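Local coordinates for Serine/threonine-protein kinase Tel1 (Chaetomium thermophilum, PDB 6SKY), which probably phosphorylates proteins on serine and threonine, histone H2A among them, to switch on checkpoint signalling when DNA is damaged, at residues 2430-2435 against 2615-2620; 2840-2843 against 2847-2850; 1957-1962 against 1975-1980. All blocks are in the same frame, centred on the assembly; numbering follows the deposited sequence.

Along the chain contact 3 closes first, then contact 1, then contact 2. Contact 3 belongs to the helical solenoid of the FAT region, where the helices of residues 1957-1962 and 1975-1980 pair as a hairpin beside the second subunit; its centre is about 60 Å from that of contact 1 and about 58 Å from that of contact 2. Contacts 1 and 2 are neighbours, with centres about 9 Å apart. They meet where helix 2616-2632 of the kinase is touched both by the FAT residues 2430-2435 and by the loop after helix 2832-2843. Contact 1 joins FAT to the kinase, contact 2 lies within the kinase, and contact 3 is far from the nucleotide.

Contact 1: 2430-2435 against 2615-2620; sequences LMNQLS and DLRQDA
Arg2617 stretches from the start of a kinase helix to the backbone of Asn2432, and these two residues supply most of a small interface of 114 Å². The close part is at the guanidinium. Its NH1 lies 3.1 Å from Asn2432 O, which sits at the edge of the group and in its plane; the hydrogen bond is nevertheless weak, because the angle at the hydrogen is only 121°. Arg2617 gets there by an extended chain: CG is turned anti to the backbone N (chi1 -153°), and the rest runs straight on to NE. The Asn2432 side chain and the arginine run alongside each other in opposing senses. Asn2432 OD1 stays 4.0 Å from Arg2617 NH1 and Asn2432 CB 4.1 Å from the same nitrogen, with the amide and guanidinium planes 69° apart. OD1 instead has a weak hydrogen bond from His2467 NE2, whereas NH2 of the arginine forms a salt bridge with Asp2845, a second grip that probably helps to fix the rotation of the guanidinium.

Elsewhere the approach is loose. The nearest pair of CA atoms, in Asn2432 and Ala2620, is 9.3 Å apart, and both touching residues remain partly exposed, as befits a surface contact. One long side chain bridges the two helices, which do not interlock.

Further contacts lie to the flanks: Asn2432 and Gln2433 rest on Ile2621 and Gln2624 farther along helix 2616-2632, which follows strand 2604-2611 and is the probable counterpart of helix αC of protein kinases. On the FAT side, Met2431 and Leu2434 are buried against helix 2444-2459, and Leu2434 also meets Met2399 of helix 2394-2404.

Contact 2: 2840-2843 against 2847-2850; sequences DSLR and LYQW. Unlike the reference sequence in segment 2847-2850: Leu2847 (reference Phe). Residues 2848, 2849, 2850 of segment 2847-2850 come from a tag, linker or insertion.
The phenol ring of Tyr2848 carries Leu2842 CD2 over one face, 4.1 Å above the plane and displaced toward the rim, while Trp2850 NE1 lies at its edge and in its plane. The indole of Trp2850 in turn has Tyr2848 CD2 over one face, again near the rim, so the tyrosine presents its edge to the tryptophan. At the indole edge, close to its plane, is the backbone of the helix: Leu2842 O is 4.2 Å from Trp2850 CZ2.

Leu2842 is therefore the residue that both aromatic groups share. Its CD2 is 4.1 Å from Tyr2848 CE2 and 4.2 Å from Trp2850 CH2, an apolar three-way meeting in which the leucine and tyrosine side chains run obliquely to one another. Tyr2848 holds its ring against the helix with CG anti to the backbone N (chi1 -174°). Tyr2848 and Trp2850 come from an insertion relative to the reference sequence.

Beside this apolar patch, Arg2843 is occupied with carboxylates. Within the helix segment its NH1 makes a salt bridge to Asp2840 OD1, 3.1 Å away, with an angle of 151° at the hydrogen, reaching the syn side of the oxygen from 24° out of the carboxylate plane. NH2 forms a further salt bridge with Asp2900, so the guanidinium spans two acids and is probably held in place by them.

The loop here connects helix 2832-2843 with helix 2854-2860. Leu2842 and Tyr2848 also pack on helix 2616-2632, and Tyr2848 touches Phe2784 and Met2786, in the activation segment that follows the magnesium ligand Asp2779. Trp2850 meets Phe2784 as well and lies on helix 2898-2908, probably part of the PIKK regulatory region.

Contact 3: 1957-1962 against 1975-1980; sequences AFRGAQ and RQDCNA
Arg1959, Asp1977 and Ala1980 carry most of this contact, which joins the two arms of an antiparallel helical hairpin in the alpha solenoid of the FAT region. The short segments run at 158° to each other with axes 9.5 Å apart, and the closest pair of CA atoms, those of Arg1959 and Asp1977, are separated by 6.8 Å.

Arg1959 buries the most surface. Its chain bends at chi2 (-51°), which turns the guanidinium toward the second arm. There Ala1980 CB sits over one face of the group, displaced toward the rim, nearest to Arg1959 NE at 3.3 Å and also beside CD of the same chain, at 3.7 Å. The methyl thus covers both the flat end and the last carbon of the arginine chain before it.

Asp1977 comes to the edge of the guanidinium, its side chain standing roughly perpendicular to that of Arg1959, with the carboxylate and guanidinium planes 56° apart. NH2 of Arg1959 and OD1 of Asp1977 are modelled as a salt bridge, but they have been placed too close together, so the detail of this ion pair is doubtful. The other oxygen, OD2, is hydrogen-bonded to His1966 ND1 near the end of the first arm, which should help to steady the carboxylate.

The first arm faces more than its hairpin partner. Phe1958 packs on helix 1939-1948 and meets the ring of His2217 of the second subunit, while Ala1961 and Gln1962 lie on Thr2186 of that subunit, which places the hairpin at the dimer interface. Within the hairpin, Gln1962 also lies next to the acid, and its backbone O is 3.8 Å from Asp1977 OD2.

Contact 1: 2430-2435 against 2615-2620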
loop_
_atom_site.group_PDB
_atom_site.type_symbol
_atom_site.label_atom_id
_atom_site.label_comp_id
_atom_site.label_asym_id
_atom_site.label_seq_id
_atom_site.Cartn_x
_atom_site.Cartn_y
_atom_site.Cartn_z
ATOM N N LEU A 2430 25.166 -29.285 6.204
ATOM C CA LEU A 2430 24.517 -29.461 7.497
ATOM C C LEU A 2430 25.199 -30.540 8.321
ATOM O O LEU A 2430 24.541 -31.302 9.019
ATOM C CB LEU A 2430 23.046 -29.819 7.334
ATOM C CG LEU A 2430 22.230 -29.219 6.203
ATOM C CD1 LEU A 2430 20.815 -29.707 6.328
ATOM C CD2 LEU A 2430 22.288 -27.714 6.236
ATOM N N MET A 2431 26.520 -30.635 8.243
ATOM C CA MET A 2431 27.230 -31.647 9.007
ATOM C C MET A 2431 27.503 -31.224 10.440
ATOM O O MET A 2431 27.852 -32.073 11.259
ATOM C CB MET A 2431 28.542 -32.001 8.318
ATOM C CG MET A 2431 28.403 -32.973 7.178
ATOM S SD MET A 2431 28.048 -34.639 7.727
ATOM C CE MET A 2431 29.420 -34.919 8.827
ATOM N N ASN A 2432 27.359 -29.943 10.765
ATOM C CA ASN A 2432 27.468 -29.535 12.157
ATOM C C ASN A 2432 26.282 -30.019 12.971
ATOM O O ASN A 2432 26.435 -30.345 14.148
ATOM C CB ASN A 2432 27.582 -28.020 12.254
ATOM C CG ASN A 2432 28.991 -27.534 12.094
ATOM O OD1 ASN A 2432 29.921 -28.113 12.642
ATOM N ND2 ASN A 2432 29.165 -26.458 11.341
ATOM N N GLN A 2433 25.099 -30.061 12.367
ATOM C CA GLN A 2433 23.896 -30.515 13.044
ATOM C C GLN A 2433 23.720 -32.017 12.972
ATOM O O GLN A 2433 23.102 -32.603 13.862
ATOM C CB GLN A 2433 22.662 -29.844 12.443
ATOM C CG GLN A 2433 22.485 -28.388 12.819
ATOM C CD GLN A 2433 23.303 -27.447 11.968
ATOM O OE1 GLN A 2433 23.196 -27.449 10.748
ATOM N NE2 GLN A 2433 24.119 -26.628 12.612
ATOM N N LEU A 2434 24.232 -32.654 11.927
ATOM C CA LEU A 2434 24.071 -34.092 11.793
ATOM C C LEU A 2434 25.043 -34.848 12.679
ATOM O O LEU A 2434 24.657 -35.808 13.343
ATOM C CB LEU A 2434 24.257 -34.504 10.339
ATOM C CG LEU A 2434 23.139 -34.099 9.390
ATOM C CD1 LEU A 2434 23.521 -34.425 7.979
ATOM C CD2 LEU A 2434 21.873 -34.807 9.768
ATOM N N SER A 2435 26.302 -34.437 12.697
ATOM C CA SER A 2435 27.311 -35.098 13.506
ATOM C C SER A 2435 27.194 -34.764 14.981
ATOM O O SER A 2435 27.944 -35.317 15.786
ATOM C CB SER A 2435 28.705 -34.732 13.002
ATOM O OG SER A 2435 28.941 -33.344 13.117
ATOM N N ASP A 2615 36.851 -21.260 22.195
ATOM C CA ASP A 2615 35.775 -22.046 21.600
ATOM C C ASP A 2615 35.562 -21.550 20.178
ATOM O O ASP A 2615 34.899 -20.533 19.959
ATOM C CB ASP A 2615 34.497 -21.948 22.422
ATOM C CG ASP A 2615 34.407 -23.027 23.480
ATOM O OD1 ASP A 2615 35.317 -23.883 23.530
ATOM O OD2 ASP A 2615 33.429 -23.021 24.259
ATOM N N LEU A 2616 36.132 -22.263 19.217
ATOM C CA LEU A 2616 35.952 -21.934 17.818
ATOM C C LEU A 2616 34.692 -22.531 17.230
ATOM O O LEU A 2616 34.321 -22.168 16.113
ATOM C CB LEU A 2616 37.146 -22.406 16.996
ATOM C CG LEU A 2616 38.447 -21.626 17.076
ATOM C CD1 LEU A 2616 39.258 -22.093 18.245
ATOM C CD2 LEU A 2616 39.207 -21.834 15.801
ATOM N N ARG A 2617 34.023 -23.437 17.937
ATOM C CA ARG A 2617 32.798 -23.988 17.382
ATOM C C ARG A 2617 31.670 -22.969 17.420
ATOM O O ARG A 2617 30.827 -22.951 16.521
ATOM C CB ARG A 2617 32.405 -25.260 18.118
ATOM C CG ARG A 2617 31.596 -26.193 17.270
ATOM C CD ARG A 2617 30.881 -27.210 18.106
ATOM N NE ARG A 2617 30.181 -28.175 17.271
ATOM C CZ ARG A 2617 28.895 -28.104 16.960
ATOM N NH1 ARG A 2617 28.349 -29.028 16.191
ATOM N NH2 ARG A 2617 28.153 -27.113 17.420
ATOM N N GLN A 2618 31.651 -22.098 18.426
ATOM C CA GLN A 2618 30.724 -20.975 18.418
ATOM C C GLN A 2618 30.940 -20.099 17.194
ATOM O O GLN A 2618 29.989 -19.747 16.487
ATOM C CB GLN A 2618 30.894 -20.153 19.691
ATOM C CG GLN A 2618 30.617 -20.910 20.963
ATOM C CD GLN A 2618 29.182 -21.350 21.062
ATOM O OE1 GLN A 2618 28.883 -22.538 21.009
ATOM N NE2 GLN A 2618 28.284 -20.394 21.205
ATOM N N ASP A 2619 32.196 -19.737 16.931
ATOM C CA ASP A 2619 32.513 -18.887 15.794
ATOM C C ASP A 2619 32.156 -19.556 14.479
ATOM O O ASP A 2619 31.665 -18.896 13.561
ATOM C CB ASP A 2619 33.990 -18.518 15.812
ATOM C CG ASP A 2619 34.341 -17.570 16.937
ATOM O OD1 ASP A 2619 33.506 -17.377 17.839
ATOM O OD2 ASP A 2619 35.455 -17.012 16.920
ATOM N N ALA A 2620 32.380 -20.865 14.370
ATOM C CA ALA A 2620 32.089 -21.567 13.124
ATOM C C ALA A 2620 30.592 -21.690 12.887
ATOM O O ALA A 2620 30.111 -21.477 11.766
ATOM C CB ALA A 2620 32.738 -22.942 13.143
#

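Contact 2: 2840-2843 against 2847-2850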
loop_
_atom_site.group_PDB
_atom_site.type_symbol
_atom_site.label_atom_id
_atom_site.label_comp_id
_atom_site.label_asym_id
_atom_site.label_seq_id
_atom_site.Cartn_x
_atom_site.Cartn_y
_atom_site.Cartn_z
ATOM N N ASP A 2840 15.867 -22.503 13.859
ATOM C CA ASP A 2840 15.330 -23.758 14.364
ATOM C C ASP A 2840 16.306 -24.898 14.145
ATOM O O ASP A 2840 16.492 -25.737 15.029
ATOM C CB ASP A 2840 13.995 -24.067 13.698
ATOM C CG ASP A 2840 12.844 -23.328 14.338
ATOM O OD1 ASP A 2840 13.044 -22.751 15.425
ATOM O OD2 ASP A 2840 11.738 -23.322 13.758
ATOM N N SER A 2841 16.929 -24.958 12.971
ATOM C CA SER A 2841 18.006 -25.919 12.779
ATOM C C SER A 2841 19.098 -25.722 13.810
ATOM O O SER A 2841 19.736 -26.686 14.237
ATOM C CB SER A 2841 18.591 -25.791 11.381
ATOM O OG SER A 2841 19.580 -24.782 11.353
ATOM N N LEU A 2842 19.338 -24.480 14.209
ATOM C CA LEU A 2842 20.281 -24.220 15.292
ATOM C C LEU A 2842 19.771 -24.733 16.630
ATOM O O LEU A 2842 20.568 -25.028 17.522
ATOM C CB LEU A 2842 20.555 -22.723 15.385
ATOM C CG LEU A 2842 21.865 -22.322 16.021
ATOM C CD1 LEU A 2842 22.930 -23.031 15.268
ATOM C CD2 LEU A 2842 22.040 -20.843 15.912
ATOM N N ARG A 2843 18.452 -24.819 16.802
ATOM C CA ARG A 2843 17.889 -25.214 18.088
ATOM C C ARG A 2843 18.077 -26.696 18.380
ATOM O O ARG A 2843 18.083 -27.090 19.549
ATOM C CB ARG A 2843 16.407 -24.863 18.129
ATOM C CG ARG A 2843 15.837 -24.743 19.513
ATOM C CD ARG A 2843 14.358 -25.068 19.515
ATOM N NE ARG A 2843 13.571 -24.156 18.697
ATOM C CZ ARG A 2843 12.978 -23.064 19.165
ATOM N NH1 ARG A 2843 12.275 -22.287 18.355
ATOM N NH2 ARG A 2843 13.088 -22.747 20.443
ATOM N N LEU A 2847 25.342 -29.028 20.785
ATOM C CA LEU A 2847 26.618 -28.495 21.222
ATOM C C LEU A 2847 26.708 -26.984 21.138
ATOM O O LEU A 2847 27.760 -26.428 21.456
ATOM C CB LEU A 2847 27.742 -29.119 20.397
ATOM C CG LEU A 2847 27.935 -30.622 20.562
ATOM C CD1 LEU A 2847 28.895 -31.149 19.529
ATOM C CD2 LEU A 2847 28.456 -30.897 21.942
ATOM N N TYR A 2848 25.651 -26.302 20.716
ATOM C CA TYR A 2848 25.660 -24.850 20.652
ATOM C C TYR A 2848 25.188 -24.287 21.984
ATOM O O TYR A 2848 24.131 -24.673 22.482
ATOM C CB TYR A 2848 24.777 -24.346 19.511
ATOM C CG TYR A 2848 24.875 -22.859 19.320
ATOM C CD1 TYR A 2848 26.009 -22.289 18.778
ATOM C CD2 TYR A 2848 23.846 -22.024 19.695
ATOM C CE1 TYR A 2848 26.109 -20.941 18.617
ATOM C CE2 TYR A 2848 23.940 -20.675 19.539
ATOM C CZ TYR A 2848 25.071 -20.139 19.002
ATOM O OH TYR A 2848 25.165 -18.783 18.843
ATOM N N GLN A 2849 25.978 -23.390 22.563
ATOM C CA GLN A 2849 25.657 -22.791 23.850
ATOM C C GLN A 2849 24.925 -21.476 23.638
ATOM O O GLN A 2849 25.377 -20.627 22.869
ATOM C CB GLN A 2849 26.923 -22.544 24.670
ATOM C CG GLN A 2849 27.964 -23.634 24.577
ATOM C CD GLN A 2849 27.538 -24.913 25.257
ATOM O OE1 GLN A 2849 27.988 -25.999 24.896
ATOM N NE2 GLN A 2849 26.675 -24.793 26.255
ATOM N N TRP A 2850 23.809 -21.303 24.331
ATOM C CA TRP A 2850 22.999 -20.106 24.179
ATOM C C TRP A 2850 23.282 -19.058 25.236
ATOM O O TRP A 2850 22.603 -18.032 25.271
ATOM C CB TRP A 2850 21.522 -20.468 24.195
ATOM C CG TRP A 2850 21.117 -21.197 22.996
ATOM C CD1 TRP A 2850 21.172 -22.532 22.804
ATOM C CD2 TRP A 2850 20.598 -20.637 21.797
ATOM N NE1 TRP A 2850 20.711 -22.849 21.559
ATOM C CE2 TRP A 2850 20.349 -21.696 20.920
ATOM C CE3 TRP A 2850 20.314 -19.340 21.381
ATOM C CZ2 TRP A 2850 19.831 -21.500 19.653
ATOM C CZ3 TRP A 2850 19.799 -19.151 20.133
ATOM C CH2 TRP A 2850 19.566 -20.218 19.279
#

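Contact 3: 1957-1962 against 1975-1980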
loop_
_atom_site.group_PDB
_atom_site.type_symbol
_atom_site.label_atom_id
_atom_site.label_comp_id
_atom_site.label_asym_id
_atom_site.label_seq_id
_atom_site.Cartn_x
_atom_site.Cartn_y
_atom_site.Cartn_z
ATOM N N ALA A 1957 0.640 12.367 -10.358
ATOM C CA ALA A 1957 -0.252 13.130 -9.488
ATOM C C ALA A 1957 0.239 14.560 -9.291
ATOM O O ALA A 1957 -0.490 15.527 -9.545
ATOM C CB ALA A 1957 -0.380 12.423 -8.144
ATOM N N PHE A 1958 1.477 14.710 -8.822
ATOM C CA PHE A 1958 2.023 16.033 -8.547
ATOM C C PHE A 1958 2.157 16.858 -9.818
ATOM O O PHE A 1958 1.906 18.070 -9.813
ATOM C CB PHE A 1958 3.374 15.902 -7.855
ATOM C CG PHE A 1958 3.295 15.391 -6.452
ATOM C CD1 PHE A 1958 3.083 14.059 -6.198
ATOM C CD2 PHE A 1958 3.442 16.242 -5.387
ATOM C CE1 PHE A 1958 3.008 13.595 -4.914
ATOM C CE2 PHE A 1958 3.370 15.775 -4.105
ATOM C CZ PHE A 1958 3.153 14.453 -3.871
ATOM N N ARG A 1959 2.537 16.220 -10.927
ATOM C CA ARG A 1959 2.657 16.941 -12.183
ATOM C C ARG A 1959 1.303 17.371 -12.715
ATOM O O ARG A 1959 1.174 18.472 -13.248
ATOM C CB ARG A 1959 3.372 16.088 -13.216
ATOM C CG ARG A 1959 4.825 16.385 -13.347
ATOM C CD ARG A 1959 5.075 17.853 -13.530
ATOM N NE ARG A 1959 6.485 18.146 -13.328
ATOM C CZ ARG A 1959 6.999 19.365 -13.328
ATOM N NH1 ARG A 1959 8.295 19.535 -13.134
ATOM N NH2 ARG A 1959 6.217 20.412 -13.520
ATOM N N GLY A 1960 0.285 16.520 -12.607
ATOM C CA GLY A 1960 -1.040 16.929 -13.021
ATOM C C GLY A 1960 -1.561 18.092 -12.210
ATOM O O GLY A 1960 -2.203 18.992 -12.746
ATOM N N ALA A 1961 -1.285 18.101 -10.909
ATOM C CA ALA A 1961 -1.707 19.234 -10.093
ATOM C C ALA A 1961 -1.011 20.518 -10.530
ATOM O O ALA A 1961 -1.658 21.555 -10.715
ATOM C CB ALA A 1961 -1.446 18.945 -8.620
ATOM N N GLN A 1962 0.311 20.467 -10.707
ATOM C CA GLN A 1962 1.037 21.636 -11.199
ATOM C C GLN A 1962 0.498 22.099 -12.543
ATOM O O GLN A 1962 0.293 23.294 -12.768
ATOM C CB GLN A 1962 2.522 21.318 -11.323
ATOM C CG GLN A 1962 3.246 21.183 -10.023
ATOM C CD GLN A 1962 3.465 22.508 -9.350
ATOM O OE1 GLN A 1962 3.279 23.560 -9.956
ATOM N NE2 GLN A 1962 3.861 22.470 -8.086
ATOM N N ARG A 1975 3.890 24.923 -20.216
ATOM C CA ARG A 1975 4.657 24.285 -21.279
ATOM C C ARG A 1975 5.631 23.267 -20.707
ATOM O O ARG A 1975 5.557 22.070 -21.008
ATOM C CB ARG A 1975 5.396 25.351 -22.081
ATOM C CG ARG A 1975 4.504 26.495 -22.501
ATOM C CD ARG A 1975 5.183 27.378 -23.521
ATOM N NE ARG A 1975 4.266 28.372 -24.064
ATOM C CZ ARG A 1975 4.514 29.101 -25.145
ATOM N NH1 ARG A 1975 5.653 28.940 -25.801
ATOM N NH2 ARG A 1975 3.622 29.985 -25.571
ATOM N N GLN A 1976 6.529 23.730 -19.838
ATOM C CA GLN A 1976 7.455 22.824 -19.176
ATOM C C GLN A 1976 6.712 21.711 -18.456
ATOM O O GLN A 1976 7.094 20.540 -18.559
ATOM C CB GLN A 1976 8.338 23.605 -18.213
ATOM C CG GLN A 1976 9.114 24.702 -18.901
ATOM C CD GLN A 1976 9.299 25.919 -18.028
ATOM O OE1 GLN A 1976 9.630 25.808 -16.851
ATOM N NE2 GLN A 1976 9.072 27.094 -18.599
ATOM N N ASP A 1977 5.623 22.049 -17.761
ATOM C CA ASP A 1977 4.817 21.026 -17.105
ATOM C C ASP A 1977 4.426 19.944 -18.092
ATOM O O ASP A 1977 4.667 18.754 -17.856
ATOM C CB ASP A 1977 3.574 21.649 -16.478
ATOM C CG ASP A 1977 3.885 22.448 -15.238
ATOM O OD1 ASP A 1977 4.722 21.994 -14.437
ATOM O OD2 ASP A 1977 3.295 23.529 -15.060
ATOM N N CYS A 1978 3.874 20.347 -19.238
ATOM C CA CYS A 1978 3.490 19.376 -20.250
ATOM C C CYS A 1978 4.672 18.495 -20.610
ATOM O O CYS A 1978 4.561 17.265 -20.617
ATOM C CB CYS A 1978 2.945 20.092 -21.479
ATOM S SG CYS A 1978 2.169 19.026 -22.690
ATOM N N ASN A 1979 5.833 19.109 -20.847
ATOM C CA ASN A 1979 7.036 18.339 -21.131
ATOM C C ASN A 1979 7.248 17.272 -20.074
ATOM O O ASN A 1979 7.292 16.074 -20.377
ATOM C CB ASN A 1979 8.246 19.265 -21.211
ATOM C CG ASN A 1979 8.430 19.855 -22.583
ATOM O OD1 ASN A 1979 8.085 19.238 -23.585
ATOM N ND2 ASN A 1979 8.977 21.057 -22.638
ATOM N N ALA A 1980 7.307 17.697 -18.811
ATOM C CA ALA A 1980 7.505 16.753 -17.725
ATOM C C ALA A 1980 6.477 15.642 -17.794
ATOM O O ALA A 1980 6.824 14.457 -17.754
ATOM C CB ALA A 1980 7.434 17.478 -16.388
#